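Local coordinates for cell wall surface anchor protein (Streptococcus agalactiae, PDB 4Z1P) that probably serves as a streptococcal surface adhesin of the antigen I/II type, fixed to the cell wall through a C-terminal LPXTG motif, at residues 244-249 and 297-302; 224-229 and 317-322; 37-42 and 134-139; 48-53 and 161-166. All coordinates share one frame; numbering follows the deposited sequence. Where two conformers were deposited one is given.

Interaction 1: 244-249 and 297-302; sequences VAKVAI and GADDFI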
loop_
_atom_site.group_PDB
_atom_site.type_symbol
_atom_site.label_atom_id
_atom_site.label_comp_id
_atom_site.label_asym_id
_atom_site.label_seq_id
_atom_site.Cartn_x
_atom_site.Cartn_y
_atom_site.Cartn_z
ATOM N N VAL A 244 -10.776 -7.328 22.641
ATOM C CA VAL A 244 -11.067 -5.967 23.073
ATOM C C VAL A 244 -10.401 -4.894 22.220
ATOM O O VAL A 244 -9.365 -5.087 21.644
ATOM C CB VAL A 244 -10.731 -5.713 24.565
ATOM C CG1 VAL A 244 -11.263 -6.817 25.452
ATOM C CG2 VAL A 244 -9.243 -5.503 24.788
ATOM N N ALA A 245 -11.029 -3.726 22.151
ATOM C CA ALA A 245 -10.538 -2.638 21.309
ATOM C C ALA A 245 -9.318 -2.062 21.955
ATOM O O ALA A 245 -9.316 -1.765 23.186
ATOM C CB ALA A 245 -11.600 -1.574 21.116
ATOM N N LYS A 246 -8.244 -1.937 21.182
ATOM C CA LYS A 246 -7.041 -1.382 21.755
ATOM C C LYS A 246 -6.890 0.092 21.582
ATOM O O LYS A 246 -5.986 0.686 22.220
ATOM C CB LYS A 246 -5.769 -2.112 21.321
ATOM C CG LYS A 246 -5.486 -2.179 19.867
ATOM C CD LYS A 246 -4.364 -3.178 19.544
ATOM C CE LYS A 246 -3.085 -2.838 20.301
ATOM N NZ LYS A 246 -2.318 -4.088 20.464
ATOM N N VAL A 247 -7.780 0.671 20.766
ATOM C CA VAL A 247 -7.862 2.092 20.560
ATOM C C VAL A 247 -9.311 2.468 20.425
ATOM O O VAL A 247 -10.175 1.610 20.155
ATOM C CB VAL A 247 -7.135 2.542 19.240
ATOM C CG1 VAL A 247 -5.628 2.367 19.391
ATOM C CG2 VAL A 247 -7.665 1.756 18.079
ATOM N N ALA A 248 -9.580 3.753 20.575
ATOM C CA ALA A 248 -10.925 4.230 20.347
ATOM C C ALA A 248 -11.180 4.264 18.834
ATOM O O ALA A 248 -10.375 4.826 18.071
ATOM C CB ALA A 248 -11.107 5.587 20.932
ATOM N N ILE A 249 -12.277 3.643 18.440
ATOM C CA ILE A 249 -12.609 3.403 17.047
ATOM C C ILE A 249 -13.776 4.296 16.650
ATOM O O ILE A 249 -14.833 4.284 17.298
ATOM C CB ILE A 249 -13.002 1.952 16.863
ATOM C CG1 ILE A 249 -11.872 1.019 17.327
ATOM C CG2 ILE A 249 -13.378 1.689 15.414
ATOM C CD1 ILE A 249 -12.299 -0.439 17.514
ATOM N N GLY A 297 -7.751 -1.292 16.149
ATOM C CA GLY A 297 -7.077 -2.491 16.452
ATOM C C GLY A 297 -7.728 -3.207 17.642
ATOM O O GLY A 297 -8.519 -2.634 18.386
ATOM N N ALA A 298 -7.324 -4.459 17.821
ATOM C CA ALA A 298 -7.776 -5.238 18.960
ATOM C C ALA A 298 -6.705 -6.151 19.502
ATOM O O ALA A 298 -5.772 -6.594 18.769
ATOM C CB ALA A 298 -8.987 -6.046 18.568
ATOM N N ASP A 299 -6.854 -6.454 20.807
ATOM C CA ASP A 299 -6.108 -7.520 21.431
ATOM C C ASP A 299 -7.065 -8.703 21.696
ATOM O O ASP A 299 -8.278 -8.490 21.927
ATOM C CB ASP A 299 -5.506 -7.033 22.741
ATOM C CG ASP A 299 -4.400 -6.013 22.564
ATOM O OD1 ASP A 299 -3.719 -5.996 21.515
ATOM O OD2 ASP A 299 -4.199 -5.208 23.483
ATOM N N ASP A 300 -6.537 -9.921 21.585
ATOM C CA ASP A 300 -7.295 -11.143 21.781
ATOM C C ASP A 300 -6.591 -11.939 22.890
ATOM O O ASP A 300 -5.346 -12.091 22.882
ATOM C CB ASP A 300 -7.318 -11.963 20.498
ATOM C CG ASP A 300 -8.220 -13.184 20.580
ATOM O OD1 ASP A 300 -9.063 -13.264 21.497
ATOM O OD2 ASP A 300 -8.073 -14.072 19.700
ATOM N N PHE A 301 -7.376 -12.423 23.841
ATOM C CA PHE A 301 -6.874 -13.111 25.010
ATOM C C PHE A 301 -7.481 -14.510 24.925
ATOM O O PHE A 301 -8.694 -14.627 24.908
ATOM C CB PHE A 301 -7.372 -12.418 26.235
ATOM C CG PHE A 301 -6.771 -11.076 26.457
ATOM C CD1 PHE A 301 -5.567 -10.955 27.116
ATOM C CD2 PHE A 301 -7.357 -9.934 25.907
ATOM C CE1 PHE A 301 -4.971 -9.683 27.321
ATOM C CE2 PHE A 301 -6.802 -8.674 26.138
ATOM C CZ PHE A 301 -5.594 -8.543 26.830
ATOM N N ILE A 302 -6.630 -15.519 24.799
ATOM C CA ILE A 302 -7.030 -16.908 24.700
ATOM C C ILE A 302 -6.714 -17.649 26.000
ATOM O O ILE A 302 -5.574 -17.767 26.390
ATOM C CB ILE A 302 -6.314 -17.599 23.550
ATOM C CG1 ILE A 302 -6.650 -16.955 22.254
ATOM C CG2 ILE A 302 -6.710 -19.050 23.466
ATOM C CD1 ILE A 302 -5.616 -17.268 21.182
HETATM O O HOH W 1 -1.655 -4.116 23.804
#

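Interaction 2: 224-229 and 317-322; sequences EYKFVD and DFFVNG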
loop_
_atom_site.group_PDB
_atom_site.type_symbol
_atom_site.label_atom_id
_atom_site.label_comp_id
_atom_site.label_asym_id
_atom_site.label_seq_id
_atom_site.Cartn_x
_atom_site.Cartn_y
_atom_site.Cartn_z
ATOM N N GLU A 224 -10.153 -7.536 6.134
ATOM C CA GLU A 224 -9.720 -8.699 6.861
ATOM C C GLU A 224 -8.886 -8.237 8.025
ATOM O O GLU A 224 -7.991 -7.439 7.846
ATOM C CB GLU A 224 -8.888 -9.621 5.990
ATOM C CG GLU A 224 -8.199 -10.750 6.730
ATOM C CD GLU A 224 -7.469 -11.707 5.820
ATOM O OE1 GLU A 224 -6.748 -11.229 4.938
ATOM O OE2 GLU A 224 -7.597 -12.947 5.985
ATOM N N TYR A 225 -9.213 -8.725 9.228
ATOM C CA TYR A 225 -8.393 -8.485 10.402
ATOM C C TYR A 225 -8.571 -9.730 11.255
ATOM O O TYR A 225 -9.620 -9.936 11.845
ATOM C CB TYR A 225 -8.806 -7.173 11.078
ATOM C CG TYR A 225 -7.949 -6.711 12.249
ATOM C CD1 TYR A 225 -7.962 -7.380 13.498
ATOM C CD2 TYR A 225 -7.118 -5.609 12.125
ATOM C CE1 TYR A 225 -7.162 -6.934 14.535
ATOM C CE2 TYR A 225 -6.337 -5.147 13.153
ATOM C CZ TYR A 225 -6.379 -5.824 14.381
ATOM O OH TYR A 225 -5.561 -5.368 15.415
ATOM N N LYS A 226 -7.586 -10.620 11.278
ATOM C CA LYS A 226 -7.829 -11.863 11.965
ATOM C C LYS A 226 -6.604 -12.476 12.527
ATOM O O LYS A 226 -5.505 -12.188 12.076
ATOM C CB LYS A 226 -8.532 -12.820 11.032
ATOM C CG LYS A 226 -7.659 -13.642 10.178
ATOM C CD LYS A 226 -8.492 -14.684 9.426
ATOM C CE LYS A 226 -7.596 -15.310 8.395
ATOM N NZ LYS A 226 -8.266 -16.290 7.514
ATOM N N PHE A 227 -6.790 -13.273 13.580
ATOM C CA PHE A 227 -5.712 -14.026 14.200
ATOM C C PHE A 227 -5.944 -15.502 13.968
ATOM O O PHE A 227 -7.054 -15.961 14.097
ATOM C CB PHE A 227 -5.714 -13.825 15.721
ATOM C CG PHE A 227 -5.747 -12.391 16.176
ATOM C CD1 PHE A 227 -6.941 -11.684 16.264
ATOM C CD2 PHE A 227 -4.612 -11.786 16.623
ATOM C CE1 PHE A 227 -6.977 -10.370 16.759
ATOM C CE2 PHE A 227 -4.642 -10.487 17.131
ATOM C CZ PHE A 227 -5.822 -9.779 17.187
ATOM N N VAL A 228 -4.889 -16.237 13.616
ATOM C CA VAL A 228 -4.897 -17.693 13.579
ATOM C C VAL A 228 -3.812 -18.212 14.563
ATOM O O VAL A 228 -2.650 -17.900 14.444
ATOM C CB VAL A 228 -4.682 -18.252 12.155
ATOM C CG1 VAL A 228 -4.775 -19.766 12.164
ATOM C CG2 VAL A 228 -5.705 -17.671 11.171
ATOM N N ASP A 229 -4.205 -18.974 15.591
ATOM C CA ASP A 229 -3.246 -19.410 16.626
ATOM C C ASP A 229 -3.264 -20.939 16.579
ATOM O O ASP A 229 -4.324 -21.561 16.635
ATOM C CB ASP A 229 -3.684 -18.869 17.980
ATOM C CG ASP A 229 -2.630 -19.083 19.052
ATOM O OD1 ASP A 229 -2.284 -20.271 19.331
ATOM O OD2 ASP A 229 -2.120 -18.073 19.554
ATOM N N ASP A 317 -0.372 -16.374 13.805
ATOM C CA ASP A 317 -0.331 -15.603 12.560
ATOM C C ASP A 317 -1.412 -14.525 12.649
ATOM O O ASP A 317 -2.453 -14.721 13.309
ATOM C CB ASP A 317 -0.699 -16.494 11.389
ATOM C CG ASP A 317 0.245 -17.696 11.204
ATOM O OD1 ASP A 317 1.431 -17.619 11.511
ATOM O OD2 ASP A 317 -0.254 -18.719 10.729
ATOM N N PHE A 318 -1.204 -13.425 11.926
ATOM C CA PHE A 318 -2.126 -12.311 11.893
ATOM C C PHE A 318 -2.284 -11.914 10.448
ATOM O O PHE A 318 -1.266 -11.825 9.739
ATOM C CB PHE A 318 -1.512 -11.146 12.666
ATOM C CG PHE A 318 -2.316 -9.892 12.605
ATOM C CD1 PHE A 318 -3.493 -9.752 13.336
ATOM C CD2 PHE A 318 -1.950 -8.890 11.747
ATOM C CE1 PHE A 318 -4.234 -8.589 13.253
ATOM C CE2 PHE A 318 -2.673 -7.710 11.675
ATOM C CZ PHE A 318 -3.821 -7.563 12.418
ATOM N N PHE A 319 -3.516 -11.673 10.014
ATOM C CA PHE A 319 -3.796 -11.261 8.638
ATOM C C PHE A 319 -4.544 -9.943 8.654
ATOM O O PHE A 319 -5.573 -9.815 9.337
ATOM C CB PHE A 319 -4.659 -12.291 7.913
ATOM C CG PHE A 319 -4.017 -13.633 7.773
ATOM C CD1 PHE A 319 -3.930 -14.490 8.866
ATOM C CD2 PHE A 319 -3.523 -14.049 6.546
ATOM C CE1 PHE A 319 -3.347 -15.736 8.743
ATOM C CE2 PHE A 319 -2.905 -15.277 6.412
ATOM C CZ PHE A 319 -2.839 -16.140 7.518
ATOM N N VAL A 320 -4.064 -8.968 7.887
ATOM C CA VAL A 320 -4.807 -7.744 7.659
ATOM C C VAL A 320 -4.769 -7.466 6.136
ATOM O O VAL A 320 -3.695 -7.406 5.554
ATOM C CB VAL A 320 -4.284 -6.567 8.491
ATOM C CG1 VAL A 320 -2.790 -6.323 8.298
ATOM C CG2 VAL A 320 -5.047 -5.285 8.178
ATOM N N ASN A 321 -5.961 -7.420 5.531
ATOM C CA ASN A 321 -6.158 -7.228 4.095
ATOM C C ASN A 321 -5.180 -8.049 3.306
ATOM O O ASN A 321 -4.567 -7.567 2.372
ATOM C CB ASN A 321 -6.038 -5.741 3.753
ATOM C CG ASN A 321 -7.260 -4.953 4.132
ATOM O OD1 ASN A 321 -8.129 -5.382 4.971
ATOM N ND2 ASN A 321 -7.341 -3.761 3.564
ATOM N N GLY A 322 -5.062 -9.310 3.688
ATOM C CA GLY A 322 -4.291 -10.295 2.961
ATOM C C GLY A 322 -2.835 -10.323 3.295
ATOM O O GLY A 322 -2.119 -11.151 2.764
#

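Interaction 3: 37-42 and 134-139; sequences NFSQYK and GLDITY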
loop_
_atom_site.group_PDB
_atom_site.type_symbol
_atom_site.label_atom_id
_atom_site.label_comp_id
_atom_site.label_asym_id
_atom_site.label_seq_id
_atom_site.Cartn_x
_atom_site.Cartn_y
_atom_site.Cartn_z
ATOM N N ASN A 37 0.211 17.318 -20.348
ATOM C CA ASN A 37 -0.664 18.414 -20.805
ATOM C C ASN A 37 -0.228 19.062 -22.090
ATOM O O ASN A 37 0.902 19.490 -22.232
ATOM C CB ASN A 37 -0.797 19.455 -19.691
ATOM C CG ASN A 37 -1.657 18.963 -18.581
ATOM O OD1 ASN A 37 -2.758 18.469 -18.800
ATOM N ND2 ASN A 37 -1.148 18.956 -17.430
ATOM N N PHE A 38 -1.150 19.098 -23.057
ATOM C CA PHE A 38 -0.917 19.766 -24.334
ATOM C C PHE A 38 -1.957 20.859 -24.647
ATOM O O PHE A 38 -1.816 21.498 -25.673
ATOM C CB PHE A 38 -0.867 18.768 -25.551
ATOM C CG PHE A 38 0.274 17.815 -25.519
ATOM C CD1 PHE A 38 1.524 18.271 -25.331
ATOM C CD2 PHE A 38 0.074 16.404 -25.691
ATOM C CE1 PHE A 38 2.602 17.441 -25.272
ATOM C CE2 PHE A 38 1.160 15.572 -25.677
ATOM C CZ PHE A 38 2.410 16.067 -25.474
ATOM N N SER A 39 -2.967 21.044 -23.820
ATOM C CA SER A 39 -4.080 21.986 -24.157
ATOM C C SER A 39 -3.585 23.409 -24.367
ATOM O O SER A 39 -4.116 24.155 -25.216
ATOM C CB SER A 39 -5.160 21.966 -23.098
ATOM O OG SER A 39 -4.638 22.345 -21.872
ATOM N N GLN A 40 -2.444 23.690 -23.751
ATOM C CA GLN A 40 -1.761 25.004 -23.861
ATOM C C GLN A 40 -1.190 25.305 -25.237
ATOM O O GLN A 40 -0.922 26.477 -25.605
ATOM C CB GLN A 40 -0.766 25.161 -22.684
ATOM C CG GLN A 40 0.560 24.380 -22.765
ATOM C CD GLN A 40 0.466 22.984 -22.179
ATOM O OE1 GLN A 40 -0.634 22.437 -22.009
ATOM N NE2 GLN A 40 1.640 22.402 -21.830
ATOM N N TYR A 41 -1.000 24.258 -26.053
ATOM C CA TYR A 41 -0.463 24.437 -27.338
ATOM C C TYR A 41 -1.501 24.484 -28.457
ATOM O O TYR A 41 -1.138 24.561 -29.654
ATOM C CB TYR A 41 0.520 23.282 -27.628
ATOM C CG TYR A 41 1.626 23.201 -26.633
ATOM C CD1 TYR A 41 2.527 24.270 -26.459
ATOM C CD2 TYR A 41 1.820 22.064 -25.824
ATOM C CE1 TYR A 41 3.564 24.175 -25.520
ATOM C CE2 TYR A 41 2.866 22.003 -24.865
ATOM C CZ TYR A 41 3.724 23.068 -24.699
ATOM O OH TYR A 41 4.777 22.998 -23.773
ATOM N N LYS A 42 -2.770 24.460 -28.101
ATOM C CA LYS A 42 -3.792 24.352 -29.079
ATOM C C LYS A 42 -3.665 25.485 -30.055
ATOM O O LYS A 42 -3.641 26.622 -29.643
ATOM C CB LYS A 42 -5.186 24.322 -28.491
ATOM C CG LYS A 42 -6.232 24.000 -29.561
ATOM C CD LYS A 42 -7.590 23.599 -28.987
ATOM C CE LYS A 42 -8.527 23.268 -30.148
ATOM N NZ LYS A 42 -9.744 22.537 -29.684
ATOM N N GLY A 134 -4.200 20.385 -28.901
ATOM C CA GLY A 134 -4.426 20.563 -27.537
ATOM C C GLY A 134 -4.995 19.368 -26.802
ATOM O O GLY A 134 -5.745 19.556 -25.878
ATOM N N LEU A 135 -4.632 18.141 -27.198
ATOM C CA LEU A 135 -5.223 16.941 -26.603
ATOM C C LEU A 135 -4.255 16.350 -25.573
ATOM O O LEU A 135 -3.228 15.786 -25.911
ATOM C CB LEU A 135 -5.573 15.840 -27.653
ATOM C CG LEU A 135 -6.592 16.307 -28.713
ATOM C CD1 LEU A 135 -6.710 15.427 -29.959
ATOM C CD2 LEU A 135 -7.950 16.545 -28.060
ATOM N N ASP A 136 -4.614 16.483 -24.316
ATOM C CA ASP A 136 -3.789 16.011 -23.208
ATOM C C ASP A 136 -3.764 14.425 -23.213
ATOM O O ASP A 136 -4.742 13.774 -23.632
ATOM C CB ASP A 136 -4.441 16.354 -21.942
ATOM C CG ASP A 136 -4.550 17.916 -21.689
ATOM O OD1 ASP A 136 -3.829 18.656 -22.309
ATOM O OD2 ASP A 136 -5.377 18.286 -20.841
ATOM N N ILE A 137 -2.678 13.861 -22.736
ATOM C CA ILE A 137 -2.522 12.391 -22.736
ATOM C C ILE A 137 -2.552 11.925 -21.277
ATOM O O ILE A 137 -1.828 12.498 -20.434
ATOM C CB ILE A 137 -1.153 12.008 -23.350
ATOM C CG1 ILE A 137 -0.927 12.626 -24.742
ATOM C CG2 ILE A 137 -0.961 10.519 -23.408
ATOM C CD1 ILE A 137 -2.048 12.490 -25.748
ATOM N N THR A 138 -3.331 10.896 -20.965
ATOM C CA THR A 138 -3.420 10.358 -19.644
ATOM C C THR A 138 -2.789 8.976 -19.560
ATOM O O THR A 138 -3.123 8.055 -20.379
ATOM C CB THR A 138 -4.843 10.301 -19.171
ATOM O OG1 THR A 138 -5.385 11.631 -19.129
ATOM C CG2 THR A 138 -4.891 9.713 -17.791
ATOM N N TYR A 139 -1.833 8.832 -18.645
ATOM C CA TYR A 139 -1.178 7.544 -18.434
ATOM C C TYR A 139 -1.765 6.917 -17.215
ATOM O O TYR A 139 -1.720 7.531 -16.123
ATOM C CB TYR A 139 0.329 7.736 -18.303
ATOM C CG TYR A 139 1.026 8.297 -19.485
ATOM C CD1 TYR A 139 0.803 9.603 -19.909
ATOM C CD2 TYR A 139 1.973 7.576 -20.132
ATOM C CE1 TYR A 139 1.526 10.178 -20.932
ATOM C CE2 TYR A 139 2.664 8.078 -21.214
ATOM C CZ TYR A 139 2.466 9.365 -21.636
ATOM O OH TYR A 139 3.132 9.883 -22.710
HETATM O O HOH W 2 -4.869 20.638 -19.972
#

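Interaction 4: 48-53 and 161-166; sequences AEAIAK and IDFGNG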
loop_
_atom_site.group_PDB
_atom_site.type_symbol
_atom_site.label_atom_id
_atom_site.label_comp_id
_atom_site.label_asym_id
_atom_site.label_seq_id
_atom_site.Cartn_x
_atom_site.Cartn_y
_atom_site.Cartn_z
ATOM N N ALA A 48 9.449 23.967 -37.576
ATOM C CA ALA A 48 9.787 22.589 -37.891
ATOM C C ALA A 48 10.914 22.109 -36.966
ATOM O O ALA A 48 10.914 20.927 -36.566
ATOM C CB ALA A 48 10.180 22.440 -39.344
ATOM N N GLU A 49 11.819 23.028 -36.596
ATOM C CA GLU A 49 12.919 22.703 -35.707
ATOM C C GLU A 49 12.419 22.425 -34.277
ATOM O O GLU A 49 12.895 21.519 -33.614
ATOM C CB GLU A 49 13.956 23.837 -35.699
ATOM C CG GLU A 49 15.278 23.460 -35.094
ATOM C CD GLU A 49 16.048 24.648 -34.565
ATOM O OE1 GLU A 49 15.771 25.807 -34.972
ATOM O OE2 GLU A 49 16.938 24.410 -33.726
ATOM N N ALA A 50 11.428 23.172 -33.806
ATOM C CA ALA A 50 10.865 22.913 -32.498
ATOM C C ALA A 50 10.159 21.548 -32.459
ATOM O O ALA A 50 10.323 20.749 -31.526
ATOM C CB ALA A 50 9.893 24.013 -32.163
ATOM N N ILE A 51 9.363 21.291 -33.486
ATOM C CA ILE A 51 8.551 20.076 -33.553
ATOM C C ILE A 51 9.488 18.884 -33.594
ATOM O O ILE A 51 9.215 17.864 -32.934
ATOM C CB ILE A 51 7.626 20.114 -34.774
ATOM C CG1 ILE A 51 6.529 21.170 -34.547
ATOM C CG2 ILE A 51 7.074 18.746 -35.080
ATOM C CD1 ILE A 51 6.009 21.783 -35.832
ATOM N N ALA A 52 10.583 19.026 -34.320
ATOM C CA ALA A 52 11.574 17.961 -34.418
ATOM C C ALA A 52 12.203 17.558 -33.067
ATOM O O ALA A 52 12.666 16.426 -32.918
ATOM C CB ALA A 52 12.637 18.281 -35.479
ATOM N N LYS A 53 12.227 18.413 -32.056
ATOM C CA LYS A 53 12.718 17.995 -30.743
ATOM C C LYS A 53 11.767 17.018 -30.010
ATOM O O LYS A 53 12.069 16.453 -28.977
ATOM C CB LYS A 53 12.994 19.225 -29.906
ATOM C CG LYS A 53 14.061 20.095 -30.540
ATOM C CD LYS A 53 14.453 21.276 -29.683
ATOM C CE LYS A 53 15.760 21.933 -30.181
ATOM N NZ LYS A 53 16.342 22.687 -29.021
ATOM N N ILE A 161 8.641 16.949 -21.539
ATOM C CA ILE A 161 9.534 17.766 -22.379
ATOM C C ILE A 161 8.845 17.979 -23.680
ATOM O O ILE A 161 8.527 16.978 -24.399
ATOM C CB ILE A 161 10.891 17.122 -22.575
ATOM C CG1 ILE A 161 11.487 16.830 -21.252
ATOM C CG2 ILE A 161 11.785 18.013 -23.447
ATOM C CD1 ILE A 161 12.738 15.980 -21.382
ATOM N N ASP A 162 8.486 19.232 -23.931
ATOM C CA ASP A 162 7.722 19.620 -25.098
ATOM C C ASP A 162 8.638 20.473 -25.949
ATOM O O ASP A 162 9.083 21.547 -25.503
ATOM C CB ASP A 162 6.522 20.483 -24.710
ATOM C CG ASP A 162 5.659 19.885 -23.651
ATOM O OD1 ASP A 162 5.524 18.607 -23.607
ATOM O OD2 ASP A 162 5.138 20.670 -22.827
ATOM N N PHE A 163 8.873 20.078 -27.180
ATOM C CA PHE A 163 9.742 20.837 -28.108
ATOM C C PHE A 163 11.106 21.182 -27.473
ATOM O O PHE A 163 11.660 22.311 -27.674
ATOM C CB PHE A 163 9.050 22.175 -28.565
ATOM C CG PHE A 163 7.582 22.113 -28.907
ATOM C CD1 PHE A 163 7.164 21.739 -30.185
ATOM C CD2 PHE A 163 6.616 22.453 -27.993
ATOM C CE1 PHE A 163 5.846 21.722 -30.540
ATOM C CE2 PHE A 163 5.288 22.457 -28.331
ATOM C CZ PHE A 163 4.900 22.097 -29.620
ATOM N N GLY A 164 11.601 20.296 -26.603
ATOM C CA GLY A 164 12.880 20.525 -25.922
ATOM C C GLY A 164 12.820 21.361 -24.626
ATOM O O GLY A 164 13.829 21.533 -23.951
ATOM N N ASN A 165 11.636 21.835 -24.276
ATOM C CA ASN A 165 11.448 22.513 -23.017
ATOM C C ASN A 165 10.898 21.592 -21.951
ATOM O O ASN A 165 9.859 20.888 -22.171
ATOM C CB ASN A 165 10.486 23.666 -23.178
ATOM C CG ASN A 165 10.860 24.574 -24.324
ATOM O OD1 ASN A 165 12.014 24.908 -24.484
ATOM N ND2 ASN A 165 9.886 24.913 -25.168
ATOM N N GLY A 166 11.565 21.589 -20.786
ATOM C CA GLY A 166 11.149 20.754 -19.668
ATOM C C GLY A 166 10.206 21.326 -18.636
ATOM O O GLY A 166 10.354 22.478 -18.216
HETATM O O HOH W 3 11.022 17.515 -26.576
#

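Interaction 1: 244-249 and 297-302
Lys246 and Asp299 cross at about a right angle, the amine of the first meeting the carboxylate tip of the second. CG of the lysine sits between the backbone N and the carbonyl carbon (chi1 58°), which lays it on the backbone of Gly297, with CG 3.3 Å from Gly297 C; a bend at chi3 (-57°) then turns the chain so that CD and CE pass close to Asp299 OD1. Lys246 NZ meets Asp299 OD1 at 2.6 Å on the syn side, slightly out of the carboxylate plane, in a short salt bridge. The same amine also donates to Gly211 O, while a water gives a proton to Asp299 OD2 and makes only a weak bond with Lys246 NZ. The two backbones illustrate how an antiparallel pair frays into a loop at a sheet margin. Val244 and Asp299 form a hydrogen-bonded pair, Val244 N to Asp299 O at 2.8 Å and Asp299 N to Val244 O at 3.0 Å, followed by the non-hydrogen-bonded pair Ala245 and Ala298. Strand 236-245, outermost in its four-stranded sheet, stops there, yet Lys246 N still reaches Gly297 O at 2.9 Å, the donor lying well above the carbonyl plane. Beyond this bond the chain leaves the sheet, and Val247 turns its CG2 onto Gly297 N, 3.6 Å away.

Interaction 2: 224-229 and 317-322
Asn321 OD1 is gripped by two backbone amides, Glu224 N at 3.2 Å and Phe223 N, and Asn321 ND2 in turn donates to Asp221 O, which fixes the rotation of the amide. Backbone and carboxylate add to this: Asn321 N bonds to Glu224 O at 3.1 Å, and Glu224 OE1 takes the N-H of Gly322 at 2.8 Å. The Glu224 side chain, extended and alongside Phe319, places its carboxylate beside that residue's CB. Lys226, Val228 and Phe319 lie on one face of the sheet, Lys226 CE 3.8 Å from Phe319 CD1 and Val228 CG2 3.9 Å from Phe319 CE1; the lysine amine is distant enough for at most a weak cation-pi attraction. Aromatic rings take over on the opposite face, which carries Tyr225, Phe227, Phe318 and Val320. Phe318, its CG anti to the backbone N (chi1 175°), leans across the strands and drives its CE1-CZ edge onto the face of Tyr225, a T-shaped pair with centroids 4.8 Å apart and planes at 86°. The CD1 side of the same ring is edge-on to the face of Phe227, centroids 5.5 Å apart. One ring thus ties two cross-strand neighbours into a cluster, on an antiparallel ladder that runs from Tyr225-Val320 to Val228-Asp317. In the five-stranded sheet, strand 277-282 flanks 225-230 and strand 323-333 flanks 311-320, while Leu209 of the facing sheet packs on Phe227.

Interaction 3: 37-42 and 134-139
The Phe38 ring meets Leu135 O at its edge, in the ring plane, with CD2 3.4 Å from that oxygen; Tyr41 CE2 also lies at the edge, and Gln40 CG covers one face of the Tyr41 ring. Ile137 CG1 comes in obliquely, 3.7 Å from Phe38 CE2, while Phe126 and Val131 of helix 123-131 pack on the same phenylalanine. The Asp136 carboxylate, its plane 76° from the Asn37 amide, works on the backbone: its CG is anti to the carbonyl carbon (chi1 -65°), which turns it toward residues 37-39. OD1 accepts two successive N-H groups, Phe38 N at 2.8 Å from the anti side, tilted out of the carboxylate plane, and Ser39 N at 3.0 Å nearly along the C-O bond, at the 3-10 turn 39-41. Gly134 closes helix 123-131 with a Schellman motif, its CA 3.3 Å from Phe38 O. The contact joins the exit of that helix, just before strand 137-145, to the loop following strand 29-36. Lys35 NZ holds together Asp136 OD2, by a salt bridge, and Asn37 OD1, by a hydrogen bond; Asn37 ND2 is bound to Pro6 O. A water donating to Asp136 OD2 bonds to OG of the exposed Ser39, 2.6 Å away.

Interaction 4: 48-53 and 161-166
Phe163 packs closely against Ala50 and Ile51 of the short helix 48-52, whereas Lys53 and a water fill the looser, exposed flank. On the tight side the ring turns its edge to the helix backbone: Ala50 O lies in the ring plane, 3.6 Å from Phe163 CD1, and 3.5 Å from Phe163 CB. Ala50 CB touches Phe163 CD1 at 4.1 Å. Ile51, running side by side with the ring and pointing the same way, brings CG1 to 4.1 Å from Phe163 CE1. Phe55 and Tyr41 meet the ring in edge-to-face pairs, and Tyr127 and Val131 of helix 123-131 also pack on it. The residue stands in a type I' turn from Asp162 to Asn165, the tight connection between strands 153-162 and 165-177, so the helix is seated on a hairpin tip. Gly164 has backbone angles that suit glycine, and its lack of a side chain also lets Lys53 pass close. That chain, extended beyond CG, lies over the turn's backbone with CD 3.6 Å from Phe163 O, while its amine leads away. No direct hydrogen bond crosses between the segments: a water accepts from Gly164 N at 2.8 Å and probably donates to Lys53 O, also 2.8 Å away.

Overall arrangement
Two similar domains, each with a four- and a five-stranded antiparallel sheet, supply these contacts. Interactions 1 and 2 are largely buried and hold strand pairs, one in each sheet of the second domain; interaction 1 is nested within the chain loop closed by interaction 2, and Tyr225 OH, bound also to Trp212 O, bridges them by a probable hydrogen bond to Ala298 N. Interactions 3 and 4, partly exposed, lie on the opposite side of the chain's centre; Tyr41 OH joins them by a probable hydrogen bond to Asp162 OD2. Backbone ladders dominate the first pair, with a salt bridge in interaction 1 and aromatic rings in interaction 2; interaction 3 relies on a carboxylate gripping amides, interaction 4 on apolar packing.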